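Local coordinates for protein xylooligosaccharide oxidase (Myceliophthora thermophila, PDB 5L6G) that oxidises the C1 hydroxyl of xylooligosaccharides and other sugars to lactones with a bicovalently bound FAD, passing the electrons to oxygen to form hydrogen peroxide, at residues T341-S346 and Y451-L456; R372-I377 and R416-Y421; I377-Y382 and F409-Y414. All blocks are in the same frame, centred on the assembly; numbering follows the deposited sequence.

Contact 1 (T341-S346 and Y451-L456); sequences TFYSKS and YADPGL. With XYP (beta-D-xylopyranose), chain I; FAD (flavin-adenine dinucleotide), chain D.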
loop_
_atom_site.group_PDB
_atom_site.type_symbol
_atom_site.label_atom_id
_atom_site.label_comp_id
_atom_site.label_asym_id
_atom_site.label_seq_id
_atom_site.Cartn_x
_atom_site.Cartn_y
_atom_site.Cartn_z
ATOM N N THR A 341 4.772 -10.123 13.542
ATOM C CA THR A 341 3.672 -11.083 13.639
ATOM C C THR A 341 2.429 -10.288 13.954
ATOM O O THR A 341 2.367 -9.619 14.975
ATOM C CB THR A 341 3.916 -12.111 14.745
ATOM O OG1 THR A 341 5.155 -12.790 14.494
ATOM C CG2 THR A 341 2.794 -13.134 14.818
ATOM N N PHE A 342 1.425 -10.365 13.095
ATOM C CA PHE A 342 0.279 -9.494 13.249
ATOM C C PHE A 342 -0.930 -9.938 12.426
ATOM O O PHE A 342 -0.831 -10.803 11.523
ATOM C CB PHE A 342 0.672 -8.057 12.857
ATOM C CG PHE A 342 1.037 -7.914 11.399
ATOM C CD1 PHE A 342 2.307 -8.239 10.957
ATOM C CD2 PHE A 342 0.104 -7.484 10.468
ATOM C CE1 PHE A 342 2.643 -8.134 9.611
ATOM C CE2 PHE A 342 0.445 -7.361 9.117
ATOM C CZ PHE A 342 1.711 -7.691 8.698
ATOM N N TYR A 343 -2.064 -9.313 12.761
ATOM C CA TYR A 343 -3.251 -9.304 11.923
ATOM C C TYR A 343 -3.576 -7.855 11.617
ATOM O O TYR A 343 -3.330 -7.002 12.438
ATOM C CB TYR A 343 -4.440 -9.978 12.612
ATOM C CG TYR A 343 -5.695 -9.974 11.767
ATOM C CD1 TYR A 343 -5.678 -10.443 10.477
ATOM C CD2 TYR A 343 -6.905 -9.516 12.266
ATOM C CE1 TYR A 343 -6.820 -10.451 9.689
ATOM C CE2 TYR A 343 -8.060 -9.527 11.489
ATOM C CZ TYR A 343 -8.004 -10.001 10.192
ATOM O OH TYR A 343 -9.128 -10.021 9.378
ATOM N N SER A 344 -4.098 -7.590 10.426
ATOM C CA SER A 344 -4.426 -6.225 10.046
ATOM C C SER A 344 -5.674 -6.163 9.199
ATOM O O SER A 344 -6.021 -7.113 8.500
ATOM C CB SER A 344 -3.244 -5.583 9.319
ATOM O OG SER A 344 -3.570 -4.314 8.802
ATOM N N LYS A 345 -6.387 -5.052 9.329
ATOM C CA LYS A 345 -7.542 -4.772 8.504
ATOM C C LYS A 345 -7.411 -3.344 8.003
ATOM O O LYS A 345 -6.559 -2.547 8.475
ATOM C CB LYS A 345 -8.847 -4.960 9.286
ATOM C CG LYS A 345 -9.087 -6.369 9.795
ATOM C CD LYS A 345 -10.485 -6.580 10.378
ATOM C CE LYS A 345 -11.563 -6.841 9.331
ATOM N NZ LYS A 345 -11.577 -8.212 8.739
ATOM N N SER A 346 -8.227 -3.036 7.006
ATOM C CA SER A 346 -8.308 -1.698 6.491
ATOM C C SER A 346 -9.744 -1.310 6.247
ATOM O O SER A 346 -10.672 -2.152 6.301
ATOM C CB SER A 346 -7.545 -1.635 5.170
ATOM O OG SER A 346 -8.294 -2.231 4.138
ATOM N N TYR A 451 -3.174 -3.042 2.510
ATOM C CA TYR A 451 -3.249 -3.650 3.847
ATOM C C TYR A 451 -4.105 -4.938 3.757
ATOM O O TYR A 451 -5.204 -5.062 4.330
ATOM C CB TYR A 451 -3.824 -2.681 4.855
ATOM C CG TYR A 451 -3.107 -1.351 4.927
ATOM C CD1 TYR A 451 -1.730 -1.278 4.964
ATOM C CD2 TYR A 451 -3.812 -0.162 4.922
ATOM C CE1 TYR A 451 -1.074 -0.051 5.026
ATOM C CE2 TYR A 451 -3.156 1.061 4.959
ATOM C CZ TYR A 451 -1.795 1.107 5.008
ATOM O OH TYR A 451 -1.133 2.325 5.051
ATOM N N ALA A 452 -3.554 -5.896 3.043
ATOM C CA ALA A 452 -4.286 -7.083 2.646
ATOM C C ALA A 452 -4.760 -7.869 3.854
ATOM O O ALA A 452 -3.986 -8.156 4.747
ATOM C CB ALA A 452 -3.426 -7.957 1.762
ATOM N N ASP A 453 -6.043 -8.189 3.855
ATOM C CA ASP A 453 -6.692 -8.825 4.992
ATOM C C ASP A 453 -7.158 -10.213 4.551
ATOM O O ASP A 453 -8.197 -10.347 3.925
ATOM C CB ASP A 453 -7.864 -7.939 5.414
ATOM C CG ASP A 453 -8.731 -8.565 6.487
ATOM O OD1 ASP A 453 -8.457 -9.712 6.908
ATOM O OD2 ASP A 453 -9.704 -7.897 6.873
ATOM N N PRO A 454 -6.403 -11.261 4.906
ATOM C CA PRO A 454 -6.782 -12.607 4.457
ATOM C C PRO A 454 -8.001 -13.166 5.178
ATOM O O PRO A 454 -8.402 -14.296 4.899
ATOM C CB PRO A 454 -5.535 -13.439 4.756
ATOM C CG PRO A 454 -4.872 -12.721 5.887
ATOM C CD PRO A 454 -5.170 -11.264 5.705
ATOM N N GLY A 455 -8.593 -12.391 6.085
ATOM C CA GLY A 455 -9.856 -12.776 6.727
ATOM C C GLY A 455 -11.038 -12.707 5.770
ATOM O O GLY A 455 -12.076 -13.319 6.021
ATOM N N LEU A 456 -10.894 -11.958 4.681
ATOM C CA LEU A 456 -11.967 -11.813 3.689
ATOM C C LEU A 456 -11.918 -12.998 2.746
ATOM O O LEU A 456 -10.846 -13.334 2.239
ATOM C CB LEU A 456 -11.779 -10.543 2.865
ATOM C CG LEU A 456 -11.518 -9.256 3.641
ATOM C CD1 LEU A 456 -11.011 -8.182 2.700
ATOM C CD2 LEU A 456 -12.765 -8.793 4.408
HETATM O O1 XYP I . -4.812 -15.802 8.193
HETATM C C1 XYP I . -6.200 -15.581 8.286
HETATM C C2 XYP I . -6.803 -16.636 9.216
HETATM C C3 XYP I . -8.278 -16.356 9.367
HETATM C C4 XYP I . -8.445 -14.953 9.914
HETATM C C5 XYP I . -7.758 -13.950 9.014
HETATM O O2 XYP I . -6.595 -17.970 8.713
HETATM O O3 XYP I . -8.876 -17.269 10.285
HETATM O O4 XYP I . -9.840 -14.689 10.015
HETATM O O5 XYP I . -6.381 -14.290 8.841
HETATM P PA FAD D . 4.843 -7.950 -2.149
HETATM O O1A FAD D . 6.154 -8.274 -2.827
HETATM O O2A FAD D . 4.432 -8.846 -1.024
HETATM O O5B FAD D . 3.711 -7.757 -3.223
HETATM C C5B FAD D . 2.362 -7.407 -2.900
HETATM C C4B FAD D . 1.444 -7.807 -4.034
HETATM O O4B FAD D . 1.842 -7.126 -5.226
HETATM C C3B FAD D . 1.511 -9.293 -4.348
HETATM O O3B FAD D . 0.258 -9.722 -4.838
HETATM C C2B FAD D . 2.526 -9.367 -5.459
HETATM O O2B FAD D . 2.426 -10.546 -6.248
HETATM C C1B FAD D . 2.228 -8.090 -6.212
HETATM N N9A FAD D . 3.416 -7.632 -6.937
HETATM C C8A FAD D . 4.628 -7.366 -6.458
HETATM N N7A FAD D . 5.465 -6.985 -7.452
HETATM C C5A FAD D . 4.733 -7.007 -8.566
HETATM C C6A FAD D . 5.007 -6.746 -9.977
HETATM N N6A FAD D . 6.254 -6.349 -10.295
HETATM N N1A FAD D . 3.997 -6.925 -10.852
HETATM C C2A FAD D . 2.767 -7.304 -10.496
HETATM N N3A FAD D . 2.443 -7.564 -9.194
HETATM C C4A FAD D . 3.393 -7.428 -8.229
HETATM N N1 FAD D . 1.098 1.049 2.273
HETATM C C2 FAD D . 0.697 2.344 2.068
HETATM O O2 FAD D . -0.208 2.577 1.219
HETATM N N3 FAD D . 1.286 3.367 2.735
HETATM C C4 FAD D . 2.292 3.179 3.623
HETATM O O4 FAD D . 2.848 4.121 4.254
HETATM C C4X FAD D . 2.773 1.809 3.903
HETATM N N5 FAD D . 3.776 1.524 4.783
HETATM C C5X FAD D . 4.237 0.238 5.012
HETATM C C6 FAD D . 5.288 -0.041 5.896
HETATM C C7 FAD D . 5.700 -1.368 6.101
HETATM C C7M FAD D . 6.820 -1.625 7.078
HETATM C C8 FAD D . 5.065 -2.503 5.345
HETATM C C8M FAD D . 5.543 -3.943 5.493
HETATM C C9 FAD D . 4.034 -2.198 4.463
HETATM C C9A FAD D . 3.581 -0.879 4.276
HETATM N N10 FAD D . 2.514 -0.560 3.394
HETATM C C10 FAD D . 2.077 0.746 3.165
HETATM C "C1'" FAD D . 1.806 -1.587 2.638
HETATM C "C2'" FAD D . 2.396 -1.808 1.281
HETATM O "O2'" FAD D . 1.947 -0.738 0.445
HETATM C "C3'" FAD D . 1.804 -3.110 0.771
HETATM O "O3'" FAD D . 2.091 -4.192 1.664
HETATM C "C4'" FAD D . 2.398 -3.402 -0.610
HETATM O "O4'" FAD D . 1.431 -4.125 -1.385
HETATM C "C5'" FAD D . 3.689 -4.165 -0.452
HETATM O "O5'" FAD D . 4.425 -4.118 -1.677
HETATM P P FAD D . 5.627 -5.128 -1.835
HETATM O O1P FAD D . 6.167 -5.101 -3.230
HETATM O O2P FAD D . 6.606 -4.930 -0.722
HETATM O O3P FAD D . 4.921 -6.510 -1.441
HETATM O O HOH W 1 -3.980 -8.642 7.441
HETATM O O HOH W 2 -12.905 -10.998 8.461
HETATM O O HOH W 3 -9.663 -5.405 5.910
HETATM O O HOH W 4 -7.800 -4.744 3.956
#
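Lys345 folds its whole side chain over one carboxylate oxygen, Asp453 OD2, where strand 341-349 meets the loop between strand 445-446 and helix 458-466. Lys345 CB starts 3.9 Å from OD2, and CG, set anti to the carbonyl carbon (chi1 -62°), already closes in to 3.4 Å. CD continues past the oxygen before bends at chi3 and chi4 bring CE and then NZ back to it. NZ completes a salt bridge with Asp453 OD2 at 2.7 Å, on the syn lone pair, and forms a second one with Asp430. The other oxygen is gripped from both faces of the carboxylate: Tyr343 OH donates to Asp453 OD1 at 2.6 Å, and Gly455 N reaches the same OD1 at 2.8 Å from the opposite face, closing an Asx turn inside the type I turn 453-456. Lys345 NZ also donates to Tyr343 OH at 3.1 Å, so phenol, ammonium and carboxylate form one buried polar cluster. Water 1 bridges the carbonyls of Ser344 and Ala452.

Both ends of segment 451-456 lie by bound groups. Gly455 CA lies 3.3 Å from C5 of one xylose, which also meets Tyr343 and Pro454, while substrate-binding Tyr451 extends to the flavin and is hydrogen-bonded through OH to O1 of another xylose. Around this junction, strand 409-417 pairs with strand 341-349, helix 426-437 packs on Tyr343 and Lys345 through Leu429, and helix 458-466 covers Leu456.

Contact 2 (R372-I377 and R416-Y421); sequences RRSWYI and RSFGPY. With XYP (beta-D-xylopyranose), chain H.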
loop_
_atom_site.group_PDB
_atom_site.type_symbol
_atom_site.label_atom_id
_atom_site.label_comp_id
_atom_site.label_asym_id
_atom_site.label_seq_id
_atom_site.Cartn_x
_atom_site.Cartn_y
_atom_site.Cartn_z
ATOM N N ARG A 372 -4.677 -6.882 25.075
ATOM C CA ARG A 372 -3.353 -6.992 25.695
ATOM C C ARG A 372 -2.268 -7.329 24.664
ATOM O O ARG A 372 -1.355 -8.119 24.926
ATOM C CB ARG A 372 -3.385 -7.991 26.857
ATOM C CG ARG A 372 -4.356 -7.570 27.946
ATOM C CD ARG A 372 -4.596 -8.648 28.984
ATOM N NE ARG A 372 -5.696 -8.250 29.848
ATOM C CZ ARG A 372 -5.598 -7.836 31.113
ATOM N NH1 ARG A 372 -4.416 -7.763 31.749
ATOM N NH2 ARG A 372 -6.711 -7.487 31.758
ATOM N N ARG A 373 -2.368 -6.677 23.511
ATOM C CA ARG A 373 -1.384 -6.760 22.450
ATOM C C ARG A 373 -1.120 -5.378 21.879
ATOM O O ARG A 373 -1.924 -4.462 22.044
ATOM C CB ARG A 373 -1.908 -7.653 21.326
ATOM C CG ARG A 373 -2.167 -9.079 21.755
ATOM C CD ARG A 373 -2.521 -9.922 20.538
ATOM N NE ARG A 373 -3.764 -9.507 19.884
ATOM C CZ ARG A 373 -4.990 -9.876 20.257
ATOM N NH1 ARG A 373 -5.183 -10.651 21.344
ATOM N NH2 ARG A 373 -6.049 -9.448 19.566
ATOM N N SER A 374 -0.002 -5.245 21.182
ATOM C CA SER A 374 0.376 -3.992 20.525
ATOM C C SER A 374 -0.433 -3.703 19.261
ATOM O O SER A 374 -0.026 -4.068 18.138
ATOM C CB SER A 374 1.856 -4.027 20.144
ATOM O OG SER A 374 2.676 -4.160 21.273
ATOM N N TRP A 375 -1.513 -2.960 19.409
ATOM C CA TRP A 375 -2.335 -2.605 18.290
ATOM C C TRP A 375 -2.228 -1.101 18.005
ATOM O O TRP A 375 -1.822 -0.329 18.870
ATOM C CB TRP A 375 -3.778 -3.014 18.538
ATOM C CG TRP A 375 -4.404 -2.276 19.668
ATOM C CD1 TRP A 375 -4.457 -2.667 20.966
ATOM C CD2 TRP A 375 -5.035 -0.998 19.605
ATOM N NE1 TRP A 375 -5.087 -1.723 21.719
ATOM C CE2 TRP A 375 -5.454 -0.683 20.903
ATOM C CE3 TRP A 375 -5.291 -0.088 18.569
ATOM C CZ2 TRP A 375 -6.129 0.501 21.200
ATOM C CZ3 TRP A 375 -5.937 1.067 18.854
ATOM C CH2 TRP A 375 -6.363 1.360 20.156
ATOM N N TYR A 376 -2.530 -0.712 16.772
ATOM C CA TYR A 376 -2.731 0.703 16.451
ATOM C C TYR A 376 -3.800 0.848 15.395
ATOM O O TYR A 376 -4.149 -0.121 14.706
ATOM C CB TYR A 376 -1.435 1.413 16.013
ATOM C CG TYR A 376 -0.791 0.942 14.714
ATOM C CD1 TYR A 376 -1.296 1.348 13.469
ATOM C CD2 TYR A 376 0.349 0.142 14.727
ATOM C CE1 TYR A 376 -0.698 0.940 12.279
ATOM C CE2 TYR A 376 0.956 -0.258 13.529
ATOM C CZ TYR A 376 0.411 0.144 12.316
ATOM O OH TYR A 376 0.977 -0.248 11.115
ATOM N N ILE A 377 -4.332 2.062 15.301
ATOM C CA ILE A 377 -5.216 2.450 14.221
ATOM C C ILE A 377 -4.656 3.727 13.575
ATOM O O ILE A 377 -4.235 4.664 14.264
ATOM C CB ILE A 377 -6.676 2.659 14.695
ATOM C CG1 ILE A 377 -7.583 3.011 13.516
ATOM C CG2 ILE A 377 -6.784 3.739 15.756
ATOM C CD1 ILE A 377 -9.056 2.983 13.874
ATOM N N ARG A 416 -0.603 -6.549 16.562
ATOM C CA ARG A 416 0.718 -7.176 16.488
ATOM C C ARG A 416 0.997 -7.921 17.781
ATOM O O ARG A 416 0.732 -7.391 18.859
ATOM C CB ARG A 416 1.793 -6.107 16.290
ATOM C CG ARG A 416 3.214 -6.636 16.308
ATOM C CD ARG A 416 4.222 -5.507 16.175
ATOM N NE ARG A 416 5.590 -6.019 16.110
ATOM C CZ ARG A 416 6.671 -5.245 16.030
ATOM N NH1 ARG A 416 6.566 -3.919 16.030
ATOM N NH2 ARG A 416 7.871 -5.798 15.992
ATOM N N SER A 417 1.504 -9.142 17.676
ATOM C CA SER A 417 1.912 -9.886 18.865
ATOM C C SER A 417 3.420 -10.074 18.835
ATOM O O SER A 417 4.003 -10.157 17.748
ATOM C CB SER A 417 1.216 -11.254 18.923
ATOM O OG SER A 417 1.510 -12.043 17.794
ATOM N N PHE A 418 4.040 -10.101 20.021
ATOM C CA PHE A 418 5.452 -10.462 20.147
ATOM C C PHE A 418 5.507 -11.904 20.630
ATOM O O PHE A 418 5.526 -12.187 21.817
ATOM C CB PHE A 418 6.162 -9.546 21.120
ATOM C CG PHE A 418 6.315 -8.151 20.624
ATOM C CD1 PHE A 418 5.317 -7.219 20.820
ATOM C CD2 PHE A 418 7.456 -7.762 19.935
ATOM C CE1 PHE A 418 5.453 -5.918 20.350
ATOM C CE2 PHE A 418 7.605 -6.454 19.473
ATOM C CZ PHE A 418 6.598 -5.534 19.681
ATOM N N GLY A 419 5.549 -12.824 19.710
ATOM C CA GLY A 419 5.220 -14.202 20.050
ATOM C C GLY A 419 4.012 -14.561 19.217
ATOM O O GLY A 419 3.498 -13.714 18.469
ATOM N N PRO A 420 3.544 -15.803 19.351
ATOM C CA PRO A 420 2.571 -16.277 18.407
ATOM C C PRO A 420 1.258 -15.488 18.480
ATOM O O PRO A 420 0.813 -15.076 19.549
ATOM C CB PRO A 420 2.399 -17.766 18.764
ATOM C CG PRO A 420 2.921 -17.923 20.134
ATOM C CD PRO A 420 3.908 -16.810 20.364
ATOM N N TYR A 421 0.666 -15.267 17.320
ATOM C CA TYR A 421 -0.583 -14.541 17.254
ATOM C C TYR A 421 -1.681 -15.494 17.751
ATOM O O TYR A 421 -1.750 -16.637 17.316
ATOM C CB TYR A 421 -0.865 -14.067 15.841
ATOM C CG TYR A 421 -2.062 -13.172 15.808
ATOM C CD1 TYR A 421 -1.951 -11.828 16.127
ATOM C CD2 TYR A 421 -3.309 -13.679 15.499
ATOM C CE1 TYR A 421 -3.058 -11.002 16.129
ATOM C CE2 TYR A 421 -4.419 -12.877 15.490
ATOM C CZ TYR A 421 -4.294 -11.545 15.836
ATOM O OH TYR A 421 -5.408 -10.774 15.826
HETATM O O1 XYP H . 0.391 3.124 6.844
HETATM C C1 XYP H . 1.645 2.591 7.265
HETATM C C2 XYP H . 2.295 3.560 8.251
HETATM C C3 XYP H . 3.537 2.949 8.886
HETATM C C4 XYP H . 3.209 1.582 9.477
HETATM C C5 XYP H . 2.537 0.681 8.432
HETATM O O2 XYP H . 2.648 4.743 7.535
HETATM O O3 XYP H . 4.108 3.848 9.853
HETATM O O4 XYP H . 4.413 0.926 9.892
HETATM O O5 XYP H . 1.408 1.317 7.841
#
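Ser374 and Arg416 form an antiparallel hydrogen-bonded pair where strands 374-381 and 409-417, neighbours inside the eight-stranded antiparallel sheet, come to their ends and give way to loops. Arg416 N donates to Ser374 O at 3.0 Å; the return bond from Ser374 N to Arg416 O is weak, as its angle of 120° indicates. Arg416 CB rests against Ser374 O, and from there the chain runs fully extended from CG to NE, carrying the guanidinium away from Ser374. Its flat group lies under Phe418, whose CZ sits 3.6 Å above the guanidinium plane, over its centre. The same ring meets Ser374 at its edge, with OG in the ring plane.

Arg373 behaves differently. Its CB lies by Arg416 O, and the chain then bends at chi3 (-64°), which swings NE out of the straight course. Arg373 NE makes a salt bridge with Asp415, whose other oxygen bonds Tyr421 OH, so one carboxylate ties the two side chains together. The arginine and tyrosine side chains cross at about a right angle, and Arg373 NH2 stays 4.0 Å from Tyr421 OH. In the loop that follows the strand, Ser417 OG donates to Gly419 O at 2.7 Å. Farther along strand 374-381, Tyr376 points into the substrate pocket, where its OH lies 3.2 Å from C5 of the bound xylose.

Contact 3 (I377-Y382 and F409-Y414); sequences IIIDMY and FLYELY. With XYP (beta-D-xylopyranose), chain H.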
loop_
_atom_site.group_PDB
_atom_site.type_symbol
_atom_site.label_atom_id
_atom_site.label_comp_id
_atom_site.label_asym_id
_atom_site.label_seq_id
_atom_site.Cartn_x
_atom_site.Cartn_y
_atom_site.Cartn_z
ATOM N N ILE A 377 -4.332 2.062 15.301
ATOM C CA ILE A 377 -5.216 2.450 14.221
ATOM C C ILE A 377 -4.656 3.727 13.575
ATOM O O ILE A 377 -4.235 4.664 14.264
ATOM C CB ILE A 377 -6.676 2.659 14.695
ATOM C CG1 ILE A 377 -7.583 3.011 13.516
ATOM C CG2 ILE A 377 -6.784 3.739 15.756
ATOM C CD1 ILE A 377 -9.056 2.983 13.874
ATOM N N ILE A 378 -4.631 3.742 12.253
ATOM C CA ILE A 378 -4.291 4.954 11.532
ATOM C C ILE A 378 -5.544 5.399 10.789
ATOM O O ILE A 378 -6.205 4.592 10.161
ATOM C CB ILE A 378 -3.128 4.731 10.573
ATOM C CG1 ILE A 378 -1.826 4.617 11.358
ATOM C CG2 ILE A 378 -3.049 5.855 9.549
ATOM C CD1 ILE A 378 -0.613 4.353 10.484
ATOM N N ILE A 379 -5.893 6.673 10.907
ATOM C CA ILE A 379 -6.963 7.247 10.127
ATOM C C ILE A 379 -6.307 8.334 9.302
ATOM O O ILE A 379 -5.941 9.388 9.828
ATOM C CB ILE A 379 -8.096 7.860 11.001
ATOM C CG1 ILE A 379 -8.600 6.849 12.029
ATOM C CG2 ILE A 379 -9.260 8.322 10.125
ATOM C CD1 ILE A 379 -9.137 7.483 13.282
ATOM N N ASP A 380 -6.154 8.085 8.009
ATOM C CA ASP A 380 -5.486 9.048 7.147
ATOM C C ASP A 380 -6.465 10.123 6.742
ATOM O O ASP A 380 -7.609 9.815 6.406
ATOM C CB ASP A 380 -4.959 8.366 5.887
ATOM C CG ASP A 380 -3.759 7.506 6.157
ATOM O OD1 ASP A 380 -2.796 7.993 6.759
ATOM O OD2 ASP A 380 -3.749 6.357 5.722
ATOM N N MET A 381 -6.021 11.383 6.767
ATOM C CA MET A 381 -6.788 12.458 6.161
ATOM C C MET A 381 -6.619 12.328 4.646
ATOM O O MET A 381 -5.671 12.810 4.063
ATOM C CB MET A 381 -6.320 13.846 6.671
ATOM C CG MET A 381 -6.373 13.994 8.176
ATOM S SD MET A 381 -7.989 13.826 8.982
ATOM C CE MET A 381 -7.945 12.111 9.479
ATOM N N TYR A 382 -7.569 11.655 4.020
ATOM C CA TYR A 382 -7.372 11.070 2.701
ATOM C C TYR A 382 -8.009 11.903 1.592
ATOM O O TYR A 382 -7.400 12.151 0.548
ATOM C CB TYR A 382 -7.949 9.652 2.750
ATOM C CG TYR A 382 -7.972 8.891 1.448
ATOM C CD1 TYR A 382 -9.045 9.008 0.576
ATOM C CD2 TYR A 382 -6.942 8.047 1.107
ATOM C CE1 TYR A 382 -9.090 8.312 -0.605
ATOM C CE2 TYR A 382 -6.974 7.326 -0.074
ATOM C CZ TYR A 382 -8.046 7.471 -0.929
ATOM O OH TYR A 382 -8.072 6.763 -2.096
ATOM N N PHE A 409 -11.685 9.063 4.294
ATOM C CA PHE A 409 -10.720 8.510 5.243
ATOM C C PHE A 409 -10.256 7.149 4.768
ATOM O O PHE A 409 -11.048 6.341 4.286
ATOM C CB PHE A 409 -11.326 8.290 6.635
ATOM C CG PHE A 409 -11.705 9.549 7.350
ATOM C CD1 PHE A 409 -10.775 10.554 7.547
ATOM C CD2 PHE A 409 -12.992 9.725 7.826
ATOM C CE1 PHE A 409 -11.114 11.702 8.216
ATOM C CE2 PHE A 409 -13.346 10.885 8.470
ATOM C CZ PHE A 409 -12.403 11.873 8.681
ATOM N N LEU A 410 -8.966 6.916 4.950
ATOM C CA LEU A 410 -8.346 5.619 4.797
ATOM C C LEU A 410 -7.812 5.161 6.141
ATOM O O LEU A 410 -7.199 5.932 6.903
ATOM C CB LEU A 410 -7.210 5.718 3.790
ATOM C CG LEU A 410 -6.259 4.559 3.598
ATOM C CD1 LEU A 410 -7.039 3.397 3.017
ATOM C CD2 LEU A 410 -5.096 4.972 2.687
ATOM N N TYR A 411 -8.005 3.885 6.423
ATOM C CA TYR A 411 -7.675 3.346 7.723
ATOM C C TYR A 411 -6.768 2.140 7.618
ATOM O O TYR A 411 -6.946 1.294 6.728
ATOM C CB TYR A 411 -8.921 2.869 8.438
ATOM C CG TYR A 411 -10.053 3.852 8.611
ATOM C CD1 TYR A 411 -10.849 4.229 7.530
ATOM C CD2 TYR A 411 -10.370 4.351 9.856
ATOM C CE1 TYR A 411 -11.934 5.063 7.678
ATOM C CE2 TYR A 411 -11.455 5.193 10.028
ATOM C CZ TYR A 411 -12.239 5.547 8.940
ATOM O OH TYR A 411 -13.313 6.387 9.091
ATOM N N GLU A 412 -5.828 2.062 8.557
ATOM C CA GLU A 412 -5.067 0.868 8.798
ATOM C C GLU A 412 -5.335 0.466 10.248
ATOM O O GLU A 412 -5.165 1.285 11.153
ATOM C CB GLU A 412 -3.568 1.094 8.612
ATOM C CG GLU A 412 -2.770 -0.198 8.713
ATOM C CD GLU A 412 -1.270 0.005 8.590
ATOM O OE1 GLU A 412 -0.795 1.176 8.590
ATOM O OE2 GLU A 412 -0.564 -1.025 8.524
ATOM N N LEU A 413 -5.757 -0.780 10.441
ATOM C CA LEU A 413 -5.937 -1.355 11.765
ATOM C C LEU A 413 -4.954 -2.501 11.893
ATOM O O LEU A 413 -4.902 -3.374 11.051
ATOM C CB LEU A 413 -7.367 -1.850 11.999
ATOM C CG LEU A 413 -8.549 -0.869 11.894
ATOM C CD1 LEU A 413 -8.952 -0.622 10.458
ATOM C CD2 LEU A 413 -9.755 -1.377 12.675
ATOM N N TYR A 414 -4.164 -2.485 12.958
ATOM C CA TYR A 414 -2.987 -3.339 13.044
ATOM C C TYR A 414 -2.916 -3.935 14.425
ATOM O O TYR A 414 -2.982 -3.217 15.415
ATOM C CB TYR A 414 -1.749 -2.502 12.768
ATOM C CG TYR A 414 -0.523 -3.240 12.293
ATOM C CD1 TYR A 414 -0.282 -3.411 10.935
ATOM C CD2 TYR A 414 0.438 -3.694 13.181
ATOM C CE1 TYR A 414 0.857 -4.054 10.480
ATOM C CE2 TYR A 414 1.590 -4.339 12.727
ATOM C CZ TYR A 414 1.788 -4.499 11.368
ATOM O OH TYR A 414 2.923 -5.094 10.890
HETATM O O1 XYP H . 0.391 3.124 6.844
HETATM C C1 XYP H . 1.645 2.591 7.265
HETATM C C2 XYP H . 2.295 3.560 8.251
HETATM C C3 XYP H . 3.537 2.949 8.886
HETATM C C4 XYP H . 3.209 1.582 9.477
HETATM C C5 XYP H . 2.537 0.681 8.432
HETATM O O2 XYP H . 2.648 4.743 7.535
HETATM O O3 XYP H . 4.108 3.848 9.853
HETATM O O4 XYP H . 4.413 0.926 9.892
HETATM O O5 XYP H . 1.408 1.317 7.841
#
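Leu410 O accepts from Asp380 N at 2.6 Å in a nearly straight bond (173°), the shortest between two antiparallel strands, 374-381 and 409-417, at the middle of the substrate-domain sheet. Ile378 and Glu412 form the next hydrogen-bonded pair, exchanging two backbone bonds, and CA-H...O contacts fill the non-hydrogen-bonded positions between.

One face of the sheet is apolar and aromatic. Ile379 lies side by side with Tyr411: its CG1 meets CD2 of the ring, and CG2 stands 4.3 Å from the ring centroid in an off-centre CH-pi contact. That same CG2 also touches Phe409 CD1. Met381, bent at chi2 and chi3, makes a Met-aromatic contact, with SD in the plane at the edge of the Phe409 ring and CE 3.4 Å from its CE1. Helix 246-261 packs over this face.

The other face carries Ile378, Asp380, Leu410 and substrate-binding Glu412. Asp380 and Leu410 run side by side, OD2 against CD2, and Asp380 also packs on Arg272. Beyond the strand end, Tyr382 CG lies anti to the backbone N (chi1 175°), and ring atom CD2 rests 3.6 Å from Leu410 CB, while OH bonds Phe401 O and Tyr399 OH. An alanine in place of Tyr382 would probably leave Leu410 without its ring cover and the Phe401 carbonyl without this donor. Glu412 extends beside Ile378 into the pocket, its OE2 held by Tyr96 OH; Ile378 CD1 there lies 3.8 Å from C2 of the bound xylose.

Overall arrangement
All three contacts lie on one antiparallel sheet, in which strand 409-417 runs between strands 374-381 and 341-349. Contacts 2 and 3 join the same two strands and share Ile377, but contact 3 is fully buried and rests on regular backbone bonding with apolar and aromatic side chains, whereas contact 2, nearer the surface, has a single bridge and arginine, serine and aromatic groups where the strands end. Contact 1, also buried, joins a strand to a loop through a charged cluster and waters instead of sheet pairing. Its strand bonds to 409-417, as in Lys345 O with Leu413 N. Tyr376, Ile378, Glu412 and Tyr451, drawn from all three, line one xylose pocket.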